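PDB 5GGY: Iron(III) ABC transporter, periplasmic iron-compound-binding protein from Vibrio cholerae, which probably binds ferric siderophores such as iron-loaded Desferal in the periplasm and delivers them to an ABC transporter for iron uptake. Local coordinates for residues A[20-24]-A[62-66]; A[30-34]-A[132-136]; A[166-170]-A[226-232]; A[176-182]-A[256-260]; A[250-255]-A[269-274]. All coordinates share one frame; numbering follows the deposited sequence.

Interaction 1 of 5, residues A[20-24]-A[62-66]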
# COMPACT_ATOMS: atom_id res chain seq x y z
N VAL A 20 5.52 9.46 24.82
CA VAL A 20 4.40 10.36 25.06
C VAL A 20 3.88 10.86 23.72
O VAL A 20 4.62 11.44 22.93
CB VAL A 20 4.80 11.55 25.95
CG1 VAL A 20 3.76 12.67 25.86
CG2 VAL A 20 4.97 11.11 27.39
N VAL A 21 2.60 10.61 23.46
CA VAL A 21 1.98 11.05 22.22
C VAL A 21 1.08 12.26 22.48
O VAL A 21 0.47 12.36 23.55
CB VAL A 21 1.19 9.90 21.55
CG1 VAL A 21 -0.28 10.25 21.39
CG2 VAL A 21 1.81 9.55 20.21
N LEU A 22 1.02 13.18 21.53
CA LEU A 22 0.28 14.43 21.73
C LEU A 22 -0.90 14.61 20.78
O LEU A 22 -1.60 15.62 20.86
CB LEU A 22 1.23 15.62 21.59
CG LEU A 22 2.40 15.65 22.57
CD1 LEU A 22 3.12 16.98 22.47
CD2 LEU A 22 1.92 15.40 23.99
N ASN A 23 -1.12 13.65 19.89
CA ASN A 23 -2.26 13.74 18.98
C ASN A 23 -2.90 12.38 18.76
O ASN A 23 -2.27 11.34 18.96
CB ASN A 23 -1.82 14.35 17.65
CG ASN A 23 -2.72 15.49 17.22
OD1 ASN A 23 -3.31 16.18 18.05
ND2 ASN A 23 -2.84 15.69 15.91
N TRP A 24 -4.17 12.39 18.34
CA TRP A 24 -4.94 11.16 18.20
C TRP A 24 -4.48 10.30 17.02
O TRP A 24 -4.53 9.07 17.09
CB TRP A 24 -6.42 11.49 18.06
CG TRP A 24 -7.06 11.84 19.36
CD1 TRP A 24 -6.50 11.76 20.60
CD2 TRP A 24 -8.39 12.34 19.56
NE1 TRP A 24 -7.39 12.17 21.56
CE2 TRP A 24 -8.56 12.53 20.94
CE3 TRP A 24 -9.46 12.63 18.70
CZ2 TRP A 24 -9.75 13.01 21.49
CZ3 TRP A 24 -10.64 13.11 19.25
CH2 TRP A 24 -10.77 13.29 20.63
N ILE A 62 -2.55 13.20 29.41
CA ILE A 62 -1.63 14.31 29.63
C ILE A 62 -2.20 15.66 29.19
O ILE A 62 -1.45 16.61 28.96
CB ILE A 62 -0.29 14.07 28.89
CG1 ILE A 62 -0.53 13.50 27.49
CG2 ILE A 62 0.60 13.13 29.68
CD1 ILE A 62 -0.71 14.55 26.42
N GLY A 63 -3.52 15.74 29.09
CA GLY A 63 -4.18 16.98 28.72
C GLY A 63 -4.79 16.95 27.34
O GLY A 63 -5.05 15.88 26.80
N THR A 64 -5.04 18.13 26.77
CA THR A 64 -5.64 18.22 25.44
C THR A 64 -4.57 18.32 24.36
O THR A 64 -3.41 18.64 24.64
CB THR A 64 -6.59 19.42 25.33
OG1 THR A 64 -5.86 20.64 25.47
CG2 THR A 64 -7.66 19.36 26.42
N ARG A 65 -4.96 18.06 23.12
CA ARG A 65 -4.04 18.06 21.98
C ARG A 65 -3.45 19.45 21.72
O ARG A 65 -2.33 19.57 21.24
CB ARG A 65 -4.76 17.55 20.73
CG ARG A 65 -5.21 16.11 20.82
CD ARG A 65 -6.32 15.80 19.82
NE ARG A 65 -7.58 16.43 20.20
CZ ARG A 65 -8.68 16.42 19.45
NH1 ARG A 65 -8.67 15.82 18.27
NH2 ARG A 65 -9.78 17.02 19.88
N THR A 66 -4.22 20.48 22.02
CA THR A 66 -3.80 21.86 21.78
C THR A 66 -3.11 22.47 23.00
O THR A 66 -2.21 23.29 22.87
CB THR A 66 -4.98 22.74 21.37
OG1 THR A 66 -6.20 22.17 21.86
CG2 THR A 66 -5.07 22.85 19.85
O HOH W 1 -1.14 17.09 23.45
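Val-21 meets the loop 62-66 through its backbone. Val-21 O lies 3.8 Å from Ile-62 CD1. Leu-22 brings CD2 to the same methyl, with Leu-22 CD2 and Ile-62 CD1 3.7 Å apart. The two side chains cross at about a right angle. Ile-73 of helix 70-75 touches both and completes this apolar patch. Leu-22 O is held by a water, which donates to Leu-22 O and to Thr-64 O at 3.0 Å each. The contact lies in the lobe built from the N-terminal part of the chain. Strand 19-21 is an outer strand of a parallel three-stranded sheet, and the loop 62-66 leaves the end of strand 60-61, in a neighbouring two-stranded parallel sheet. Asn-23 sits at the N-cap position of helix 24-32. Asn-23 OD1 packs on the aliphatic part of Arg-65, 3.3 Å from Arg-65 CB. The same oxygen accepts from Gln-87 NE2, which also bonds Arg-65 O. Trp-24, in the first turn of that helix, receives the rest of the arginine over one face. A bend at chi3 (-72°) lays the guanidinium of Arg-65 flat on the indole, with the planes 20° apart. Arg-65 CZ stands 3.8 Å from the centroid of the Trp-24 six-membered ring, a cation-pi contact. Arg-65 CD lies 3.9 Å from the centroid of the Trp-24 five-membered ring, a CH-pi contact. Two polar bonds probably help to fix this stack: Arg-65 NE makes a salt bridge with Glu-42, and Trp-24 NE1 donates to Pro-41 O.

Interaction 2 of 5, residues A[30-34]-A[132-136]; sequences VLELG and VAQQK
Glu-32 and Lys-136 carry the polar half of this contact. Lys-136 reaches out with an extended chain and places NZ between two oxygens of Glu-32. Lys-136 NZ donates to Glu-32 O at 2.9 Å, in the carbonyl plane and on a lone pair, with a C=O...N angle of 114°. Lys-136 NZ also forms a salt bridge with Glu-32 OE2. The modelled NZ to OE2 distance is too short to be trusted. The bend of Glu-32 at chi2 (-74°) turns the carboxylate so that OE2 and the carbonyl O both face NZ, and its OE1 is bonded to Tyr-266 OH. The lysine charge thus sits near the C-terminal end of a helix, where it probably offsets the negative end of the helix dipole. The apolar half lies alongside. Leu-33 CD2 packs 3.7 Å from Ala-133 CB and 4.3 Å from Val-132 CG2. Val-132 CG2 also rests 3.8 Å from Glu-32 O. Phe-120 and Ala-124 of helix 112-126 complete the patch round Leu-33 and Ala-133. Helix 24-32 closes here in a Schellman motif at Gly-34, and this closed end docks on the start of helix 130-154, consistent with the long helix that joins the two lobes of FhuD-type binding proteins.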
# COMPACT_ATOMS: atom_id res chain seq x y z
N VAL A 30 1.01 4.51 16.89
CA VAL A 30 1.86 3.75 17.80
C VAL A 30 1.14 2.53 18.37
O VAL A 30 1.77 1.49 18.60
CB VAL A 30 2.38 4.62 18.97
CG1 VAL A 30 3.40 5.63 18.48
CG2 VAL A 30 1.23 5.32 19.68
N LEU A 31 -0.16 2.64 18.58
CA LEU A 31 -0.94 1.52 19.11
C LEU A 31 -1.01 0.38 18.10
O LEU A 31 -0.88 -0.79 18.47
CB LEU A 31 -2.36 1.97 19.49
CG LEU A 31 -2.50 2.80 20.76
CD1 LEU A 31 -3.97 3.13 21.01
CD2 LEU A 31 -1.90 2.07 21.95
N GLU A 32 -1.22 0.73 16.83
CA GLU A 32 -1.30 -0.27 15.77
C GLU A 32 0.03 -0.97 15.56
O GLU A 32 0.08 -2.10 15.08
CB GLU A 32 -1.76 0.38 14.46
CG GLU A 32 -3.17 0.95 14.50
CD GLU A 32 -4.24 -0.12 14.46
OE1 GLU A 32 -5.43 0.23 14.62
OE2 GLU A 32 -3.90 -1.31 14.27
N LEU A 33 1.12 -0.30 15.93
CA LEU A 33 2.46 -0.87 15.82
C LEU A 33 2.78 -1.74 17.03
O LEU A 33 3.82 -2.39 17.06
CB LEU A 33 3.50 0.24 15.69
CG LEU A 33 3.53 0.99 14.35
CD1 LEU A 33 4.57 2.10 14.39
CD2 LEU A 33 3.81 0.02 13.21
N GLY A 34 1.89 -1.76 18.01
CA GLY A 34 2.10 -2.52 19.22
C GLY A 34 2.98 -1.77 20.20
O GLY A 34 3.68 -2.38 21.01
N VAL A 132 5.41 -5.69 11.39
CA VAL A 132 4.02 -5.56 11.78
C VAL A 132 3.34 -4.47 10.95
O VAL A 132 2.17 -4.59 10.59
CB VAL A 132 3.88 -5.28 13.30
CG1 VAL A 132 5.25 -4.99 13.91
CG2 VAL A 132 2.91 -4.14 13.58
N ALA A 133 4.09 -3.42 10.64
CA ALA A 133 3.57 -2.33 9.81
C ALA A 133 3.23 -2.82 8.41
O ALA A 133 2.20 -2.45 7.85
CB ALA A 133 4.57 -1.19 9.75
N GLN A 134 4.11 -3.64 7.85
CA GLN A 134 3.90 -4.20 6.52
C GLN A 134 2.70 -5.14 6.51
O GLN A 134 1.89 -5.12 5.58
CB GLN A 134 5.15 -4.95 6.04
CG GLN A 134 5.96 -4.19 5.01
CD GLN A 134 5.21 -4.00 3.70
OE1 GLN A 134 4.92 -4.97 3.00
NE2 GLN A 134 4.90 -2.76 3.37
N GLN A 135 2.58 -5.95 7.55
CA GLN A 135 1.50 -6.92 7.66
C GLN A 135 0.14 -6.23 7.75
O GLN A 135 -0.86 -6.73 7.23
CB GLN A 135 1.72 -7.84 8.87
CG GLN A 135 0.69 -7.73 9.98
CD GLN A 135 -0.56 -8.55 9.72
OE1 GLN A 135 -0.49 -9.63 9.12
NE2 GLN A 135 -1.71 -8.04 10.15
N LYS A 136 0.10 -5.06 8.39
CA LYS A 136 -1.16 -4.35 8.57
C LYS A 136 -1.55 -3.56 7.33
O LYS A 136 -2.73 -3.39 7.03
CB LYS A 136 -1.08 -3.42 9.78
CG LYS A 136 -1.07 -4.15 11.11
CD LYS A 136 -1.61 -3.28 12.23
CE LYS A 136 -1.87 -4.10 13.48
NZ LYS A 136 -2.53 -3.29 14.54
O HOH W 2 -2.21 -3.73 17.82

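Interaction 3 of 5, residues A[166-170]-A[226-232]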
# COMPACT_ATOMS: atom_id res chain seq x y z
N ARG A 166 -19.10 15.69 7.89
CA ARG A 166 -19.53 15.79 9.28
C ARG A 166 -20.35 17.06 9.43
O ARG A 166 -20.19 18.01 8.66
CB ARG A 166 -18.34 15.81 10.24
CG ARG A 166 -17.54 14.51 10.31
CD ARG A 166 -16.46 14.61 11.38
NE ARG A 166 -15.52 13.49 11.32
CZ ARG A 166 -15.60 12.40 12.08
NH1 ARG A 166 -14.70 11.43 11.96
NH2 ARG A 166 -16.59 12.28 12.96
N PHE A 167 -21.24 17.08 10.42
CA PHE A 167 -22.04 18.26 10.68
C PHE A 167 -21.31 19.26 11.57
O PHE A 167 -20.88 18.92 12.67
CB PHE A 167 -23.37 17.88 11.34
CG PHE A 167 -24.37 17.29 10.39
CD1 PHE A 167 -25.11 18.10 9.54
CD2 PHE A 167 -24.59 15.93 10.35
CE1 PHE A 167 -26.04 17.56 8.67
CE2 PHE A 167 -25.51 15.39 9.48
CZ PHE A 167 -26.23 16.20 8.64
N ALA A 168 -21.16 20.49 11.09
CA ALA A 168 -20.63 21.57 11.92
C ALA A 168 -21.71 21.99 12.90
O ALA A 168 -21.46 22.24 14.08
CB ALA A 168 -20.20 22.74 11.07
N ASN A 169 -22.93 22.04 12.38
CA ASN A 169 -24.12 22.31 13.16
C ASN A 169 -25.30 21.88 12.29
O ASN A 169 -25.09 21.42 11.18
CB ASN A 169 -24.19 23.78 13.57
CG ASN A 169 -24.23 24.72 12.40
OD1 ASN A 169 -25.24 24.83 11.70
ND2 ASN A 169 -23.14 25.44 12.18
N PRO A 170 -26.54 22.00 12.80
CA PRO A 170 -27.67 21.54 11.98
C PRO A 170 -27.83 22.26 10.64
O PRO A 170 -28.60 21.77 9.81
CB PRO A 170 -28.87 21.81 12.89
CG PRO A 170 -28.32 21.65 14.25
CD PRO A 170 -26.95 22.22 14.20
N PHE A 226 -22.70 12.79 16.33
CA PHE A 226 -23.26 14.12 16.14
C PHE A 226 -24.44 14.30 17.09
O PHE A 226 -25.46 13.63 16.96
CB PHE A 226 -23.69 14.34 14.69
CG PHE A 226 -24.34 15.67 14.44
CD1 PHE A 226 -25.54 15.75 13.76
CD2 PHE A 226 -23.76 16.83 14.91
CE1 PHE A 226 -26.14 16.98 13.54
CE2 PHE A 226 -24.36 18.05 14.69
CZ PHE A 226 -25.55 18.12 14.01
N ALA A 227 -24.29 15.23 18.03
CA ALA A 227 -25.24 15.38 19.13
C ALA A 227 -26.64 15.80 18.68
O ALA A 227 -27.61 15.53 19.37
CB ALA A 227 -24.70 16.38 20.14
N GLU A 228 -26.73 16.44 17.53
CA GLU A 228 -28.02 16.96 17.06
C GLU A 228 -28.48 16.28 15.78
O GLU A 228 -29.06 16.90 14.90
CB GLU A 228 -27.93 18.47 16.84
CG GLU A 228 -26.91 19.14 17.76
CD GLU A 228 -27.37 20.50 18.25
OE1 GLU A 228 -28.08 20.54 19.28
OE2 GLU A 228 -27.02 21.52 17.63
N GLU A 229 -28.21 14.98 15.68
CA GLU A 229 -28.58 14.20 14.51
C GLU A 229 -30.09 14.15 14.32
O GLU A 229 -30.59 14.33 13.21
CB GLU A 229 -28.02 12.77 14.60
CG GLU A 229 -28.25 11.94 13.35
CD GLU A 229 -28.21 10.45 13.63
OE1 GLU A 229 -28.56 10.04 14.76
OE2 GLU A 229 -27.84 9.68 12.72
N LYS A 230 -30.80 13.89 15.41
CA LYS A 230 -32.25 13.81 15.41
C LYS A 230 -32.87 15.12 14.93
O LYS A 230 -33.82 15.12 14.17
CB LYS A 230 -32.77 13.47 16.81
CG LYS A 230 -34.28 13.48 16.96
CD LYS A 230 -34.70 14.42 18.08
CE LYS A 230 -36.15 14.19 18.47
NZ LYS A 230 -36.83 15.45 18.89
N LYS A 231 -32.30 16.23 15.39
CA LYS A 231 -32.79 17.55 15.03
C LYS A 231 -32.67 17.80 13.53
O LYS A 231 -33.58 18.36 12.91
CB LYS A 231 -32.04 18.65 15.79
CG LYS A 231 -32.53 20.04 15.45
CD LYS A 231 -31.84 21.11 16.28
CE LYS A 231 -32.47 22.47 16.01
NZ LYS A 231 -31.59 23.61 16.38
N VAL A 232 -31.55 17.37 12.95
CA VAL A 232 -31.34 17.53 11.51
C VAL A 232 -32.37 16.74 10.71
O VAL A 232 -32.98 17.26 9.78
CB VAL A 232 -29.92 17.09 11.10
CG1 VAL A 232 -29.80 16.99 9.59
CG2 VAL A 232 -28.89 18.06 11.66
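Phe-167 and Phe-226 form an offset aromatic stack in the C-terminal lobe, where the end of a sheet strand meets the turn that leads into helix 229-234. The ring centroids of Phe-167 and Phe-226 are 4.7 Å apart, and the planes differ by 19°. The overlap is displaced, and Phe-167 CB lies over the middle of the Phe-226 ring, 3.4 Å from its centroid, as a CH-pi contact. Phe-226 has CG anti to its N (chi1 177°), which carries the ring across to strand 161-167. On the opposite face of the Phe-226 ring lies Glu-228 N, 3.8 Å above the plane. The ring is thus held between Phe-167 CB and the backbone of its own turn: residues 226-229 make a type I turn, and Glu-228 is the N-cap residue of the helix. On the other segment the chain turns a corner at Ala-168. Ala-168 and Asn-169 form a classic beta bulge against strand 172-176. Val-232 reaches from the helix to Phe-167 and Pro-170. Val-232 CG1 is 3.8 Å from Phe-167 CZ. Val-232 CG2 sits over the rim of one Phe-167 face, at the edge of the Phe-226 ring, and 3.7 Å from Pro-170 CA. The proline ring also lies against two charged side chains. Pro-170 CD is 3.5 Å from Glu-228 OE2, and Pro-170 CG is 4.1 Å from the aliphatic CD of Lys-231. Tyr-222 packs edge-to-face with Phe-167.

Interaction 4 of 5, residues A[176-182]-A[256-260]; sequences YTENSTP and WSYGG
The side chains of Tyr-176 and Tyr-258 run across each other at about a right angle, their hydroxyls close. Tyr-176 OH and Tyr-258 OH are 3.2 Å apart, and the ring carbons Tyr-176 CE1 and Tyr-258 CE2 are 4.1 Å apart. Ser-257 fits in beside them. Ser-257 CB lies 3.1 Å from Tyr-176 OH. Ser-257 OG is also 3.1 Å from Tyr-176 OH, at best a weak hydrogen bond. The stronger partner of both hydroxyls is Arg-166, whose NE bonds Tyr-176 OH and whose NH1 bonds Ser-257 OG. Pro-182 CG lies over the rim of one face of the Tyr-176 ring, 3.6 Å above its plane. Tyr-258 in turn lies against its neighbour Trp-256, with CD1 over the rim of the indole face. Thr-181 points toward the backbone of the other segment. Thr-181 OG1 is 2.9 Å from Ser-257 O. Two waters bridge the segments. One accepts from Thr-181 N and donates to Ser-257 O at 2.8 Å. The other donates to Trp-256 O, accepts from Gly-259 N and lies 3.2 Å from Thr-181 OG1. Thr-181 starts helix 181-188 behind its N-cap residue, Ser-180. The contact lies close to the centre of the chain, where Trp-256 touches Trp-24 of the other lobe. This place is consistent with the cleft between the two lobes in which FhuD-type proteins hold a ferric siderophore.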
# COMPACT_ATOMS: atom_id res chain seq x y z
N TYR A 176 -15.75 16.61 2.98
CA TYR A 176 -14.38 16.10 2.88
C TYR A 176 -13.84 16.24 1.47
O TYR A 176 -14.47 15.81 0.50
CB TYR A 176 -14.31 14.64 3.36
CG TYR A 176 -14.36 14.56 4.87
CD1 TYR A 176 -13.21 14.76 5.63
CD2 TYR A 176 -15.55 14.32 5.53
CE1 TYR A 176 -13.25 14.70 7.00
CE2 TYR A 176 -15.60 14.26 6.91
CZ TYR A 176 -14.45 14.45 7.64
OH TYR A 176 -14.49 14.40 9.01
N THR A 177 -12.67 16.85 1.36
CA THR A 177 -12.12 17.27 0.08
C THR A 177 -11.18 16.23 -0.55
O THR A 177 -11.03 15.13 -0.03
CB THR A 177 -11.36 18.60 0.22
OG1 THR A 177 -10.17 18.40 0.99
CG2 THR A 177 -12.24 19.64 0.91
N GLU A 178 -10.56 16.62 -1.66
CA GLU A 178 -9.75 15.71 -2.47
C GLU A 178 -8.54 15.15 -1.71
O GLU A 178 -8.15 14.00 -1.92
CB GLU A 178 -9.27 16.42 -3.74
CG GLU A 178 -8.49 15.54 -4.70
CD GLU A 178 -7.95 16.30 -5.89
OE1 GLU A 178 -7.40 15.66 -6.81
OE2 GLU A 178 -8.07 17.54 -5.90
N ASN A 179 -7.97 15.96 -0.83
CA ASN A 179 -6.78 15.56 -0.09
C ASN A 179 -7.10 14.92 1.26
O ASN A 179 -6.20 14.69 2.07
CB ASN A 179 -5.86 16.76 0.11
CG ASN A 179 -6.52 17.87 0.91
OD1 ASN A 179 -7.74 18.00 0.91
ND2 ASN A 179 -5.71 18.67 1.60
N SER A 180 -8.37 14.65 1.50
CA SER A 180 -8.79 14.06 2.77
C SER A 180 -8.63 12.55 2.77
O SER A 180 -8.39 11.93 1.73
CB SER A 180 -10.25 14.42 3.07
OG SER A 180 -11.13 13.84 2.12
N THR A 181 -8.74 11.95 3.95
CA THR A 181 -8.67 10.50 4.08
C THR A 181 -9.96 9.76 3.67
O THR A 181 -9.88 8.65 3.16
CB THR A 181 -8.30 10.08 5.53
OG1 THR A 181 -9.18 10.72 6.47
CG2 THR A 181 -6.87 10.48 5.84
N PRO A 182 -11.15 10.37 3.88
CA PRO A 182 -12.31 9.65 3.34
C PRO A 182 -12.33 9.62 1.81
O PRO A 182 -12.81 8.65 1.23
CB PRO A 182 -13.50 10.44 3.89
CG PRO A 182 -12.98 11.13 5.10
CD PRO A 182 -11.57 11.48 4.75
N TRP A 256 -12.42 8.13 13.15
CA TRP A 256 -11.70 9.39 13.10
C TRP A 256 -11.22 9.70 11.69
O TRP A 256 -10.43 8.95 11.11
CB TRP A 256 -10.53 9.37 14.09
CG TRP A 256 -9.92 10.71 14.38
CD1 TRP A 256 -8.60 11.04 14.32
CD2 TRP A 256 -10.60 11.90 14.80
NE1 TRP A 256 -8.41 12.35 14.66
CE2 TRP A 256 -9.63 12.91 14.96
CE3 TRP A 256 -11.94 12.22 15.04
CZ2 TRP A 256 -9.95 14.21 15.36
CZ3 TRP A 256 -12.26 13.51 15.44
CH2 TRP A 256 -11.27 14.48 15.59
N SER A 257 -11.69 10.82 11.15
CA SER A 257 -11.37 11.21 9.78
C SER A 257 -10.07 12.00 9.72
O SER A 257 -9.71 12.53 8.67
CB SER A 257 -12.51 12.04 9.19
OG SER A 257 -13.76 11.38 9.34
N TYR A 258 -9.38 12.08 10.85
CA TYR A 258 -8.08 12.75 10.91
C TYR A 258 -7.07 11.87 11.64
O TYR A 258 -6.35 12.34 12.53
CB TYR A 258 -8.22 14.10 11.61
CG TYR A 258 -9.47 14.86 11.23
CD1 TYR A 258 -10.61 14.80 12.02
CD2 TYR A 258 -9.52 15.61 10.06
CE1 TYR A 258 -11.76 15.48 11.68
CE2 TYR A 258 -10.67 16.30 9.71
CZ TYR A 258 -11.78 16.23 10.52
OH TYR A 258 -12.94 16.90 10.18
N GLY A 259 -7.02 10.60 11.26
CA GLY A 259 -6.18 9.63 11.96
C GLY A 259 -4.98 9.15 11.16
O GLY A 259 -4.47 9.85 10.29
N GLY A 260 -4.53 7.94 11.48
CA GLY A 260 -3.35 7.37 10.85
C GLY A 260 -3.65 6.40 9.72
O GLY A 260 -4.70 6.48 9.08
O HOH W 3 -9.40 13.86 6.25
O HOH W 4 -8.52 9.28 9.30

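Interaction 5 of 5, residues A[250-255]-A[269-274]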
# COMPACT_ATOMS: atom_id res chain seq x y z
N ASN A 250 -27.18 7.79 4.97
CA ASN A 250 -26.99 6.98 6.16
C ASN A 250 -25.89 7.52 7.07
O ASN A 250 -25.00 8.24 6.63
CB ASN A 250 -26.66 5.54 5.76
CG ASN A 250 -26.84 4.56 6.90
OD1 ASN A 250 -27.39 4.90 7.94
ND2 ASN A 250 -26.38 3.33 6.70
N SER A 251 -25.98 7.18 8.35
CA SER A 251 -24.96 7.57 9.31
C SER A 251 -23.83 6.56 9.34
O SER A 251 -24.05 5.37 9.12
CB SER A 251 -25.57 7.72 10.71
OG SER A 251 -26.05 6.48 11.20
N VAL A 252 -22.62 7.03 9.60
CA VAL A 252 -21.46 6.15 9.68
C VAL A 252 -20.93 6.10 11.11
O VAL A 252 -20.71 7.14 11.73
CB VAL A 252 -20.33 6.59 8.73
CG1 VAL A 252 -19.19 5.59 8.76
CG2 VAL A 252 -20.86 6.75 7.31
N ARG A 253 -20.74 4.89 11.63
CA ARG A 253 -20.26 4.70 13.00
C ARG A 253 -18.92 5.39 13.20
O ARG A 253 -18.13 5.48 12.26
CB ARG A 253 -20.17 3.20 13.33
CG ARG A 253 -19.24 2.40 12.44
CD ARG A 253 -19.20 0.95 12.88
NE ARG A 253 -18.40 0.12 11.98
CZ ARG A 253 -17.10 -0.10 12.12
NH1 ARG A 253 -16.44 0.46 13.12
NH2 ARG A 253 -16.46 -0.86 11.24
N PRO A 254 -18.66 5.88 14.42
CA PRO A 254 -17.49 6.71 14.74
C PRO A 254 -16.15 6.18 14.22
O PRO A 254 -15.63 5.18 14.71
CB PRO A 254 -17.49 6.73 16.27
CG PRO A 254 -18.92 6.60 16.63
CD PRO A 254 -19.53 5.69 15.60
N VAL A 255 -15.62 6.86 13.21
CA VAL A 255 -14.26 6.61 12.72
C VAL A 255 -13.57 7.95 12.50
O VAL A 255 -14.06 8.80 11.77
CB VAL A 255 -14.24 5.81 11.41
CG1 VAL A 255 -12.81 5.65 10.93
CG2 VAL A 255 -14.89 4.45 11.60
N GLU A 269 -14.30 0.14 6.05
CA GLU A 269 -15.24 -0.87 6.54
C GLU A 269 -16.54 -0.23 7.03
O GLU A 269 -17.62 -0.75 6.78
CB GLU A 269 -14.60 -1.69 7.66
CG GLU A 269 -13.41 -2.53 7.21
CD GLU A 269 -12.84 -3.39 8.32
OE1 GLU A 269 -12.85 -2.95 9.48
OE2 GLU A 269 -12.38 -4.52 8.02
N ALA A 270 -16.42 0.89 7.73
CA ALA A 270 -17.58 1.58 8.28
C ALA A 270 -18.41 2.21 7.17
O ALA A 270 -19.64 2.16 7.19
CB ALA A 270 -17.14 2.63 9.28
N ILE A 271 -17.72 2.81 6.20
CA ILE A 271 -18.38 3.40 5.04
C ILE A 271 -19.08 2.34 4.21
O ILE A 271 -20.24 2.52 3.81
CB ILE A 271 -17.38 4.18 4.17
CG1 ILE A 271 -17.02 5.52 4.83
CG2 ILE A 271 -17.94 4.41 2.77
CD1 ILE A 271 -15.95 6.31 4.10
N THR A 272 -18.39 1.23 3.96
CA THR A 272 -18.97 0.10 3.24
C THR A 272 -20.22 -0.41 3.94
O THR A 272 -21.26 -0.61 3.32
CB THR A 272 -17.96 -1.06 3.10
OG1 THR A 272 -16.87 -0.65 2.28
CG2 THR A 272 -18.63 -2.28 2.47
N GLU A 273 -20.10 -0.61 5.25
CA GLU A 273 -21.22 -1.06 6.08
C GLU A 273 -22.44 -0.15 5.97
O GLU A 273 -23.56 -0.63 5.80
CB GLU A 273 -20.76 -1.16 7.54
CG GLU A 273 -21.88 -1.25 8.55
CD GLU A 273 -21.37 -1.20 9.97
OE1 GLU A 273 -20.19 -1.54 10.18
OE2 GLU A 273 -22.14 -0.82 10.87
N SER A 274 -22.22 1.16 6.07
CA SER A 274 -23.32 2.12 5.96
C SER A 274 -23.85 2.21 4.54
O SER A 274 -25.01 2.57 4.33
CB SER A 274 -22.87 3.50 6.44
OG SER A 274 -23.03 3.64 7.83
O HOH W 5 -20.85 2.41 9.53
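Asn-250 ND2 donates to Ser-274 O at 2.8 Å. The bond is nearly straight (N-H...O 175°), lies in the amide plane and meets a lone pair in the carbonyl plane. The hydroxyl of Ser-274 points at the next strand residue. Ser-274 OG donates to Ser-251 O, but the modelled length is too short to be reliable. Ser-274 OG also takes a hydrogen bond from a water at 3.0 Å. That water also donates to Ala-270 O and accepts from Arg-253 N, and so ties the helix to the strand end a second time. Strand 249-252 pairs in parallel with strand 219-223 in the mixed sheet of the C-terminal lobe. Helix 262-276 runs back over that sheet in an alpha/beta arrangement. The axes of the short segments 250-252 and 269-274 come within 8.0 Å and run at 159°, nearly antiparallel. Ala-270 CB packs 3.6 Å from Val-252 CG1, and 3.7 Å from Val-255 CG2 just past the strand. Arg-253 closes the outer side, one face of its guanidinium lying over Ala-270 CB. Arg-253 NE makes a salt bridge to Glu-273 OE1 at 3.0 Å. The N-H approaches from above the carboxylate plane, 37° out of it, but stays near the guanidinium plane. Glu-269 is a second acidic neighbour, with Glu-269 OE1 4.5 Å from Arg-253 NH2, beyond a salt bridge. Its OE2 pairs instead with Arg-143 of helix 130-154.

In the fold
Interaction 1 lies in the N-terminal lobe; interaction 2 joins that lobe to the long helix 130-154. Their centres are about 20 Å apart, and they share the run from strand 19-21 into helix 24-32. Interactions 3 and 5 both reach the mixed sheet of the other lobe, their centres about 16 Å apart. Helix 130-154 leads on to strand 161-167 of interaction 3. Interaction 4 lies between the lobes. Its Trp-256 also packs on Arg-65 of interaction 1, and Arg-166 of interaction 3 reaches into it. Segments 250-255 and 256-260 adjoin in sequence. Along the chain, 1 crosses 2, and 4 crosses both 3 and 5. Aromatic and arginine side chains thus gather where the lobes meet, probably near the siderophore cleft.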